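Local coordinates for protein dihydrodipicolinate synthase (Rhodopseudomonas palustris, PDB 3DZ1) that probably catalyses the condensation that forms 4-hydroxy-tetrahydrodipicolinate in lysine biosynthesis, at residues M107-P112 against V138-P143; V29-L34 against T68-R73; G201-D206 against A247-I252. All coordinates share one frame; numbering follows the deposited sequence.

In the fold
The three contacts sample different layers of one (beta/alpha)8 barrel. Along the chain, contact 2 closes before contact 1 opens, and contact 1 closes before contact 3. Contact 1 pairs neighbouring strands 105-108 and 137-141 in the barrel wall. Contact 2 joins helices 28-40 and 60-73 on the outside, on the other side of the chain's centre, about 25 Å from contact 1 between centres. Contact 3 packs the turn leading into helix 205-211 on helix 238-255, with its centre about 22 Å from contact 1 and 26 Å from contact 2. None touches another; at contact 3 a second subunit packs against both segments, placing it at an interface of the four-chain assembly.

Contact 1: residues M107-P112 against V138-P143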
loop_
_atom_site.group_PDB
_atom_site.type_symbol
_atom_site.label_atom_id
_atom_site.label_comp_id
_atom_site.label_asym_id
_atom_site.label_seq_id
_atom_site.Cartn_x
_atom_site.Cartn_y
_atom_site.Cartn_z
HETATM N N MSE A 107 -10.516 20.273 11.295
HETATM C CA MSE A 107 -10.410 19.469 10.082
HETATM C C MSE A 107 -10.113 18.021 10.446
HETATM O O MSE A 107 -9.314 17.746 11.344
HETATM C CB MSE A 107 -9.308 20.019 9.168
HETATM C CG MSE A 107 -9.198 19.286 7.830
HETATM SE SE MSE A 107 -7.944 20.107 6.572
HETATM C CE MSE A 107 -6.284 19.561 7.392
ATOM N N ILE A 108 -10.768 17.096 9.753
ATOM C CA ILE A 108 -10.568 15.679 10.020
ATOM C C ILE A 108 -10.277 14.895 8.751
ATOM O O ILE A 108 -11.049 14.934 7.784
ATOM C CB ILE A 108 -11.807 15.042 10.701
ATOM C CG1 ILE A 108 -12.200 15.849 11.940
ATOM C CG2 ILE A 108 -11.491 13.606 11.118
ATOM C CD1 ILE A 108 -13.500 15.377 12.585
ATOM N N ALA A 109 -9.149 14.195 8.761
ATOM C CA ALA A 109 -8.741 13.363 7.640
ATOM C C ALA A 109 -8.920 11.927 8.111
ATOM O O ALA A 109 -8.843 11.647 9.305
ATOM C CB ALA A 109 -7.281 13.623 7.286
ATOM N N PRO A 110 -9.169 10.997 7.182
ATOM C CA PRO A 110 -9.351 9.602 7.584
ATOM C C PRO A 110 -8.023 8.875 7.757
ATOM O O PRO A 110 -7.012 9.262 7.166
ATOM C CB PRO A 110 -10.146 9.023 6.423
ATOM C CG PRO A 110 -9.516 9.714 5.252
ATOM C CD PRO A 110 -9.405 11.162 5.736
ATOM N N PRO A 111 -7.999 7.830 8.596
ATOM C CA PRO A 111 -6.744 7.093 8.770
ATOM C C PRO A 111 -6.438 6.441 7.419
ATOM O O PRO A 111 -7.350 6.116 6.661
ATOM C CB PRO A 111 -7.084 6.076 9.863
ATOM C CG PRO A 111 -8.581 5.927 9.762
ATOM C CD PRO A 111 -9.027 7.348 9.532
ATOM N N PRO A 112 -5.153 6.233 7.105
ATOM C CA PRO A 112 -4.739 5.628 5.832
ATOM C C PRO A 112 -5.198 4.203 5.512
ATOM O O PRO A 112 -5.079 3.763 4.369
ATOM C CB PRO A 112 -3.216 5.748 5.878
ATOM C CG PRO A 112 -2.924 5.587 7.343
ATOM C CD PRO A 112 -3.991 6.457 7.985
ATOM N N VAL A 138 -14.281 20.121 8.895
ATOM C CA VAL A 138 -13.888 20.037 7.497
ATOM C C VAL A 138 -13.414 18.635 7.138
ATOM O O VAL A 138 -12.547 18.073 7.809
ATOM C CB VAL A 138 -12.737 21.024 7.212
ATOM C CG1 VAL A 138 -12.345 20.972 5.742
ATOM C CG2 VAL A 138 -13.147 22.424 7.632
ATOM N N LEU A 139 -13.991 18.080 6.078
ATOM C CA LEU A 139 -13.623 16.746 5.609
ATOM C C LEU A 139 -12.452 16.875 4.636
ATOM O O LEU A 139 -12.581 17.518 3.592
ATOM C CB LEU A 139 -14.816 16.093 4.895
ATOM C CG LEU A 139 -14.572 14.722 4.251
ATOM C CD1 LEU A 139 -14.126 13.723 5.307
ATOM C CD2 LEU A 139 -15.842 14.250 3.561
ATOM N N GLN A 140 -11.311 16.282 4.977
ATOM C CA GLN A 140 -10.148 16.347 4.094
ATOM C C GLN A 140 -10.082 15.126 3.178
ATOM O O GLN A 140 -10.006 13.989 3.644
ATOM C CB GLN A 140 -8.848 16.457 4.898
ATOM C CG GLN A 140 -7.603 16.359 4.025
ATOM C CD GLN A 140 -6.323 16.638 4.783
ATOM O OE1 GLN A 140 -6.191 16.278 5.951
ATOM N NE2 GLN A 140 -5.365 17.267 4.115
ATOM N N ASP A 141 -10.111 15.385 1.874
ATOM C CA ASP A 141 -10.072 14.353 0.838
ATOM C C ASP A 141 -8.775 14.538 0.046
ATOM O O ASP A 141 -8.718 15.322 -0.899
ATOM C CB ASP A 141 -11.293 14.522 -0.072
ATOM C CG ASP A 141 -11.328 13.522 -1.210
ATOM O OD1 ASP A 141 -10.592 12.509 -1.157
ATOM O OD2 ASP A 141 -12.108 13.748 -2.157
ATOM N N TYR A 142 -7.741 13.799 0.435
ATOM C CA TYR A 142 -6.423 13.920 -0.186
ATOM C C TYR A 142 -5.793 12.542 -0.387
ATOM O O TYR A 142 -4.849 12.169 0.312
ATOM C CB TYR A 142 -5.557 14.784 0.737
ATOM C CG TYR A 142 -4.238 15.274 0.188
ATOM C CD1 TYR A 142 -3.974 15.290 -1.182
ATOM C CD2 TYR A 142 -3.272 15.794 1.050
ATOM C CE1 TYR A 142 -2.779 15.816 -1.676
ATOM C CE2 TYR A 142 -2.081 16.322 0.566
ATOM C CZ TYR A 142 -1.840 16.331 -0.793
ATOM O OH TYR A 142 -0.662 16.867 -1.260
ATOM N N PRO A 143 -6.302 11.774 -1.361
ATOM C CA PRO A 143 -5.823 10.427 -1.686
ATOM C C PRO A 143 -4.314 10.324 -1.907
ATOM O O PRO A 143 -3.680 9.364 -1.470
ATOM C CB PRO A 143 -6.596 10.084 -2.959
ATOM C CG PRO A 143 -7.869 10.846 -2.805
ATOM C CD PRO A 143 -7.396 12.172 -2.267
#
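Parallel strands 105-108 and 137-141 meet here, and two main-chain hydrogen bonds join segments 107-112 and 138-143 through both polar atoms of Ile108. Its amide N donates to Val138 O over 2.8 Å, nearly straight (174° at the hydrogen) and almost along the C=O axis. Its carbonyl O accepts the Gln140 N-H at 3.1 Å, with the donor above the carbonyl plane. A further backbone bond links Val138 to Val106. Val138 O also receives a weaker CA-H contact, 3.4 Å from Met107 CA. The Gln140 chain, with CG anti to the backbone N (chi1 173°), extends past Ala109 so that OE1 lies 3.2 Å from Ala109 CB. Met107, modelled as selenomethionine, runs straight to SE and then bends at chi3 (75°), which brings its CE methyl to 3.6 Å from the same Gln140 OE1. Across this contact the amide oxygen therefore meets methyl groups, while Gln140 NE2 is satisfied by Glu171 OE1. Met107 CG rests 4.0 Å from Val138 CB. On the outer edges, Met107 bonds to Val81 and Val83 and Leu139 to Met167 and Lys169; Ala109 N bonds to the Ser84 hydroxyl. The Met107 side chain lies about 4 Å from that of Met217, a predicted pyruvate-binding residue. Phe124 of helix 117-131, in this beta-alpha-beta crossover, covers Ile108 and Leu139, whereas Met107 turns to the opposite face, touching Lys169 of strand 165-170.

Contact 2: residues V29-L34 against T68-R73; sequences VSIDRL and TRFIKR
Ile31 and Phe70 form the tight, buried half of this helix pair. The CG2 methyl of Ile31, anti to its backbone N, sits over the middle of the Phe70 ring, 3.4 Å from the centroid and only 8° off the ring normal, a well-centred CH-pi contact. That methyl also wedges against the aliphatic stem of Arg69, with Ile31 CG2 3.5 Å from Arg69 CG. Toward solvent, charge replaces this packing. Arg69, bent at chi2 (87°), grips the Asp32 carboxylate side-on: NE donates to OD1 at 3.1 Å and NH2 to OD2 at 2.7 Å, each on a syn lone pair, with the two planes nearly coplanar. An alanine in place of Arg69 would remove both the salt-bridging guanidinium and the stem against Ile31, and would probably loosen the outer half of the contact. The hold of Arg73 is looser: its guanidinium lies flat over Asp32 CB, with NE 3.5 Å from that carbon, and points no N-H at the carboxylate. A water bridges the pair instead, donating to Asp32 OD1 and accepting from Arg73 NH1, while Arg73 NH2 forms a salt bridge with Asp36. The axes of segments 29-34 and 68-73 approach to 9.5 Å and cross at -39°; their parent helices, 28-40 and 60-73, are successive members of the helical layer that surrounds the strands of a TIM barrel.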
loop_
_atom_site.group_PDB
_atom_site.type_symbol
_atom_site.label_atom_id
_atom_site.label_comp_id
_atom_site.label_asym_id
_atom_site.label_seq_id
_atom_site.Cartn_x
_atom_site.Cartn_y
_atom_site.Cartn_z
ATOM N N VAL A 29 6.886 34.851 17.586
ATOM C CA VAL A 29 6.932 36.143 16.922
ATOM C C VAL A 29 6.519 35.963 15.460
ATOM O O VAL A 29 5.769 36.771 14.910
ATOM C CB VAL A 29 8.354 36.739 16.978
ATOM C CG1 VAL A 29 8.381 38.093 16.300
ATOM C CG2 VAL A 29 8.807 36.859 18.426
ATOM N N SER A 30 7.020 34.898 14.840
ATOM C CA SER A 30 6.709 34.601 13.444
ATOM C C SER A 30 5.265 34.147 13.266
ATOM O O SER A 30 4.659 34.391 12.222
ATOM C CB SER A 30 7.668 33.541 12.903
ATOM O OG SER A 30 8.946 34.107 12.661
ATOM N N ILE A 31 4.712 33.478 14.273
ATOM C CA ILE A 31 3.321 33.052 14.183
ATOM C C ILE A 31 2.453 34.303 14.056
ATOM O O ILE A 31 1.542 34.353 13.233
ATOM C CB ILE A 31 2.889 32.238 15.426
ATOM C CG1 ILE A 31 3.553 30.858 15.389
ATOM C CG2 ILE A 31 1.370 32.097 15.465
ATOM C CD1 ILE A 31 3.271 29.999 16.602
ATOM N N ASP A 32 2.755 35.327 14.851
ATOM C CA ASP A 32 1.984 36.567 14.798
ATOM C C ASP A 32 2.213 37.284 13.469
ATOM O O ASP A 32 1.282 37.816 12.868
ATOM C CB ASP A 32 2.370 37.511 15.947
ATOM C CG ASP A 32 2.186 36.884 17.318
ATOM O OD1 ASP A 32 1.218 36.118 17.513
ATOM O OD2 ASP A 32 3.009 37.177 18.211
ATOM N N ARG A 33 3.462 37.301 13.022
ATOM C CA ARG A 33 3.827 37.951 11.772
ATOM C C ARG A 33 3.111 37.290 10.589
ATOM O O ARG A 33 2.604 37.974 9.692
ATOM C CB ARG A 33 5.341 37.875 11.590
ATOM C CG ARG A 33 5.892 38.664 10.424
ATOM C CD ARG A 33 7.393 38.469 10.363
ATOM N NE ARG A 33 8.036 38.894 11.600
ATOM C CZ ARG A 33 9.009 38.224 12.210
ATOM N NH1 ARG A 33 9.459 37.081 11.707
ATOM N NH2 ARG A 33 9.540 38.705 13.325
ATOM N N LEU A 34 3.083 35.961 10.583
ATOM C CA LEU A 34 2.405 35.220 9.522
ATOM C C LEU A 34 0.917 35.536 9.542
ATOM O O LEU A 34 0.315 35.802 8.504
ATOM C CB LEU A 34 2.589 33.710 9.713
ATOM C CG LEU A 34 3.840 33.059 9.126
ATOM C CD1 LEU A 34 3.882 31.586 9.511
ATOM C CD2 LEU A 34 3.823 33.219 7.610
ATOM N N THR A 68 -3.552 27.797 19.702
ATOM C CA THR A 68 -4.078 28.920 20.479
ATOM C C THR A 68 -3.477 30.256 20.053
ATOM O O THR A 68 -4.190 31.254 19.928
ATOM C CB THR A 68 -3.827 28.729 21.991
ATOM O OG1 THR A 68 -4.461 27.526 22.433
ATOM C CG2 THR A 68 -4.399 29.893 22.777
ATOM N N ARG A 69 -2.167 30.276 19.828
ATOM C CA ARG A 69 -1.488 31.499 19.412
ATOM C C ARG A 69 -2.129 32.039 18.135
ATOM O O ARG A 69 -2.419 33.235 18.032
ATOM C CB ARG A 69 -0.004 31.221 19.157
ATOM C CG ARG A 69 0.829 32.468 18.886
ATOM C CD ARG A 69 1.323 33.082 20.180
ATOM N NE ARG A 69 2.052 34.332 19.967
ATOM C CZ ARG A 69 2.735 34.965 20.916
ATOM N NH1 ARG A 69 2.786 34.462 22.141
ATOM N NH2 ARG A 69 3.352 36.105 20.646
ATOM N N PHE A 70 -2.343 31.152 17.164
ATOM C CA PHE A 70 -2.953 31.529 15.889
ATOM C C PHE A 70 -4.396 31.996 16.056
ATOM O O PHE A 70 -4.807 32.997 15.464
ATOM C CB PHE A 70 -2.930 30.346 14.913
ATOM C CG PHE A 70 -1.640 30.202 14.152
ATOM C CD1 PHE A 70 -1.268 31.147 13.203
ATOM C CD2 PHE A 70 -0.812 29.102 14.361
ATOM C CE1 PHE A 70 -0.090 30.999 12.469
ATOM C CE2 PHE A 70 0.367 28.946 13.633
ATOM C CZ PHE A 70 0.726 29.894 12.686
ATOM N N ILE A 71 -5.165 31.257 16.850
ATOM C CA ILE A 71 -6.560 31.596 17.078
ATOM C C ILE A 71 -6.707 32.990 17.687
ATOM O O ILE A 71 -7.512 33.800 17.219
ATOM C CB ILE A 71 -7.243 30.559 18.000
ATOM C CG1 ILE A 71 -7.277 29.194 17.306
ATOM C CG2 ILE A 71 -8.666 30.995 18.322
ATOM C CD1 ILE A 71 -7.808 28.070 18.173
ATOM N N LYS A 72 -5.919 33.275 18.714
ATOM C CA LYS A 72 -5.988 34.568 19.383
ATOM C C LYS A 72 -5.521 35.737 18.522
ATOM O O LYS A 72 -6.003 36.860 18.675
ATOM C CB LYS A 72 -5.173 34.525 20.678
ATOM C CG LYS A 72 -5.662 33.485 21.675
ATOM C CD LYS A 72 -7.108 33.735 22.064
ATOM C CE LYS A 72 -7.583 32.741 23.107
ATOM N NZ LYS A 72 -8.996 33.004 23.490
ATOM N N ARG A 73 -4.592 35.472 17.610
ATOM C CA ARG A 73 -4.052 36.518 16.746
ATOM C C ARG A 73 -4.961 36.866 15.564
ATOM O O ARG A 73 -5.087 38.036 15.194
ATOM C CB ARG A 73 -2.674 36.099 16.226
ATOM C CG ARG A 73 -1.913 37.191 15.492
ATOM C CD ARG A 73 -1.378 38.227 16.460
ATOM N NE ARG A 73 -0.622 39.274 15.780
ATOM C CZ ARG A 73 0.086 40.207 16.408
ATOM N NH1 ARG A 73 0.136 40.221 17.733
ATOM N NH2 ARG A 73 0.743 41.125 15.714
HETATM O O HOH W 1 -0.155 37.811 19.840
#

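Contact 3: residues G201-D206 against A247-I252; sequences GGLFLD and AHLPLI
Ile252 projects from helix 238-255 onto the two glycines that precede helix 205-211, and its branches differ in what they meet. CB points at the opposing segment but stays more than 4.2 Å from it. From there CG2, anti to the backbone N (chi1 -73° for the other branch), carries the contact: this methyl lies 3.2 Å from Gly201 O, then 4.1 Å from Gly202 C and 4.2 Å from Leu203 N, so it rests on bare main chain. CG1 leaves in another direction, anti to the carbonyl carbon, and stays farther from the glycines. At the tip, CD1 has Gly202 O as its nearest atom across the contact, at 4.4 Å. The Ile252 side chain also touches Phe245 of its own helix. Both glycines have positive phi, and Gly202 then opens a type I turn closed by Leu205 N on Gly202 O. Beyond the turn's first residue, Leu203 and Leu249 meet tip to tip, CD1 to CD1 at 4.4 Å. Leu249 also packs on Leu249 of the second subunit, and Arg253 of that subunit binds Leu203 O and forms a salt bridge with Asp206. The polar link between the two segments is a single water that donates one hydrogen to Gly201 O (2.8 Å) and the other to Ile252 O (2.7 Å). The chemistry is thus mixed: one methyl is held close against a polar glycine backbone, the leucine tips barely meet, and the water supplies the protons that two carbonyl acceptors could not offer each other.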
loop_
_atom_site.group_PDB
_atom_site.type_symbol
_atom_site.label_atom_id
_atom_site.label_comp_id
_atom_site.label_asym_id
_atom_site.label_seq_id
_atom_site.Cartn_x
_atom_site.Cartn_y
_atom_site.Cartn_z
ATOM N N GLY A 201 -1.820 21.462 -3.341
ATOM C CA GLY A 201 -0.849 22.465 -3.741
ATOM C C GLY A 201 -1.334 23.541 -4.693
ATOM O O GLY A 201 -0.533 24.345 -5.167
ATOM N N GLY A 202 -2.633 23.557 -4.977
ATOM C CA GLY A 202 -3.188 24.543 -5.887
ATOM C C GLY A 202 -2.893 24.210 -7.339
ATOM O O GLY A 202 -3.048 25.052 -8.224
ATOM N N LEU A 203 -2.478 22.972 -7.586
ATOM C CA LEU A 203 -2.124 22.528 -8.927
ATOM C C LEU A 203 -3.239 22.709 -9.957
ATOM O O LEU A 203 -2.960 22.939 -11.131
ATOM C CB LEU A 203 -1.678 21.062 -8.881
ATOM C CG LEU A 203 -0.836 20.521 -10.039
ATOM C CD1 LEU A 203 0.510 21.227 -10.070
ATOM C CD2 LEU A 203 -0.635 19.020 -9.857
ATOM N N PHE A 204 -4.495 22.615 -9.526
ATOM C CA PHE A 204 -5.621 22.785 -10.446
ATOM C C PHE A 204 -6.590 23.897 -10.049
ATOM O O PHE A 204 -7.738 23.916 -10.497
ATOM C CB PHE A 204 -6.399 21.472 -10.590
ATOM C CG PHE A 204 -5.733 20.479 -11.494
ATOM C CD1 PHE A 204 -4.642 19.735 -11.053
ATOM C CD2 PHE A 204 -6.154 20.338 -12.812
ATOM C CE1 PHE A 204 -3.976 18.868 -11.911
ATOM C CE2 PHE A 204 -5.496 19.474 -13.680
ATOM C CZ PHE A 204 -4.402 18.737 -13.227
ATOM N N LEU A 205 -6.130 24.838 -9.232
ATOM C CA LEU A 205 -6.997 25.922 -8.777
ATOM C C LEU A 205 -7.692 26.691 -9.898
ATOM O O LEU A 205 -8.852 27.100 -9.757
ATOM C CB LEU A 205 -6.211 26.905 -7.906
ATOM C CG LEU A 205 -7.083 27.977 -7.244
ATOM C CD1 LEU A 205 -8.143 27.314 -6.370
ATOM C CD2 LEU A 205 -6.210 28.909 -6.419
ATOM N N ASP A 206 -6.993 26.890 -11.011
ATOM C CA ASP A 206 -7.568 27.635 -12.118
ATOM C C ASP A 206 -8.876 27.024 -12.604
ATOM O O ASP A 206 -9.879 27.727 -12.750
ATOM C CB ASP A 206 -6.551 27.765 -13.265
ATOM C CG ASP A 206 -6.063 26.428 -13.797
ATOM O OD1 ASP A 206 -6.065 25.423 -13.056
ATOM O OD2 ASP A 206 -5.646 26.387 -14.973
ATOM N N ALA A 247 1.442 32.255 -14.386
ATOM C CA ALA A 247 2.681 32.909 -14.001
ATOM C C ALA A 247 3.208 32.262 -12.726
ATOM O O ALA A 247 4.415 32.198 -12.498
ATOM C CB ALA A 247 2.446 34.406 -13.784
ATOM N N HIS A 248 2.296 31.765 -11.899
ATOM C CA HIS A 248 2.680 31.120 -10.649
ATOM C C HIS A 248 2.840 29.609 -10.749
ATOM O O HIS A 248 3.480 28.998 -9.903
ATOM C CB HIS A 248 1.657 31.455 -9.561
ATOM C CG HIS A 248 1.829 32.826 -8.990
ATOM N ND1 HIS A 248 2.614 33.075 -7.885
ATOM C CD2 HIS A 248 1.396 34.032 -9.425
ATOM C CE1 HIS A 248 2.659 34.377 -7.666
ATOM N NE2 HIS A 248 1.929 34.981 -8.587
ATOM N N LEU A 249 2.279 29.005 -11.787
ATOM C CA LEU A 249 2.346 27.554 -11.923
ATOM C C LEU A 249 3.745 26.943 -11.813
ATOM O O LEU A 249 3.910 25.882 -11.207
ATOM C CB LEU A 249 1.678 27.117 -13.230
ATOM C CG LEU A 249 1.487 25.606 -13.386
ATOM C CD1 LEU A 249 0.720 25.051 -12.187
ATOM C CD2 LEU A 249 0.739 25.322 -14.683
ATOM N N PRO A 250 4.768 27.590 -12.395
ATOM C CA PRO A 250 6.111 27.010 -12.288
ATOM C C PRO A 250 6.539 26.829 -10.832
ATOM O O PRO A 250 7.097 25.795 -10.470
ATOM C CB PRO A 250 6.980 28.022 -13.031
ATOM C CG PRO A 250 6.060 28.492 -14.112
ATOM C CD PRO A 250 4.764 28.722 -13.339
ATOM N N LEU A 251 6.269 27.829 -9.995
ATOM C CA LEU A 251 6.634 27.752 -8.582
ATOM C C LEU A 251 5.643 26.891 -7.820
ATOM O O LEU A 251 6.015 26.174 -6.895
ATOM C CB LEU A 251 6.705 29.151 -7.964
ATOM C CG LEU A 251 7.118 29.217 -6.491
ATOM C CD1 LEU A 251 8.489 28.579 -6.307
ATOM C CD2 LEU A 251 7.130 30.675 -6.033
ATOM N N ILE A 252 4.371 26.963 -8.195
ATOM C CA ILE A 252 3.361 26.142 -7.546
ATOM C C ILE A 252 3.757 24.672 -7.693
ATOM O O ILE A 252 3.723 23.907 -6.726
ATOM C CB ILE A 252 1.966 26.352 -8.189
ATOM C CG1 ILE A 252 1.412 27.716 -7.773
ATOM C CG2 ILE A 252 1.022 25.213 -7.795
ATOM C CD1 ILE A 252 0.129 28.116 -8.485
HETATM O O HOH W 2 2.131 24.022 -4.499
#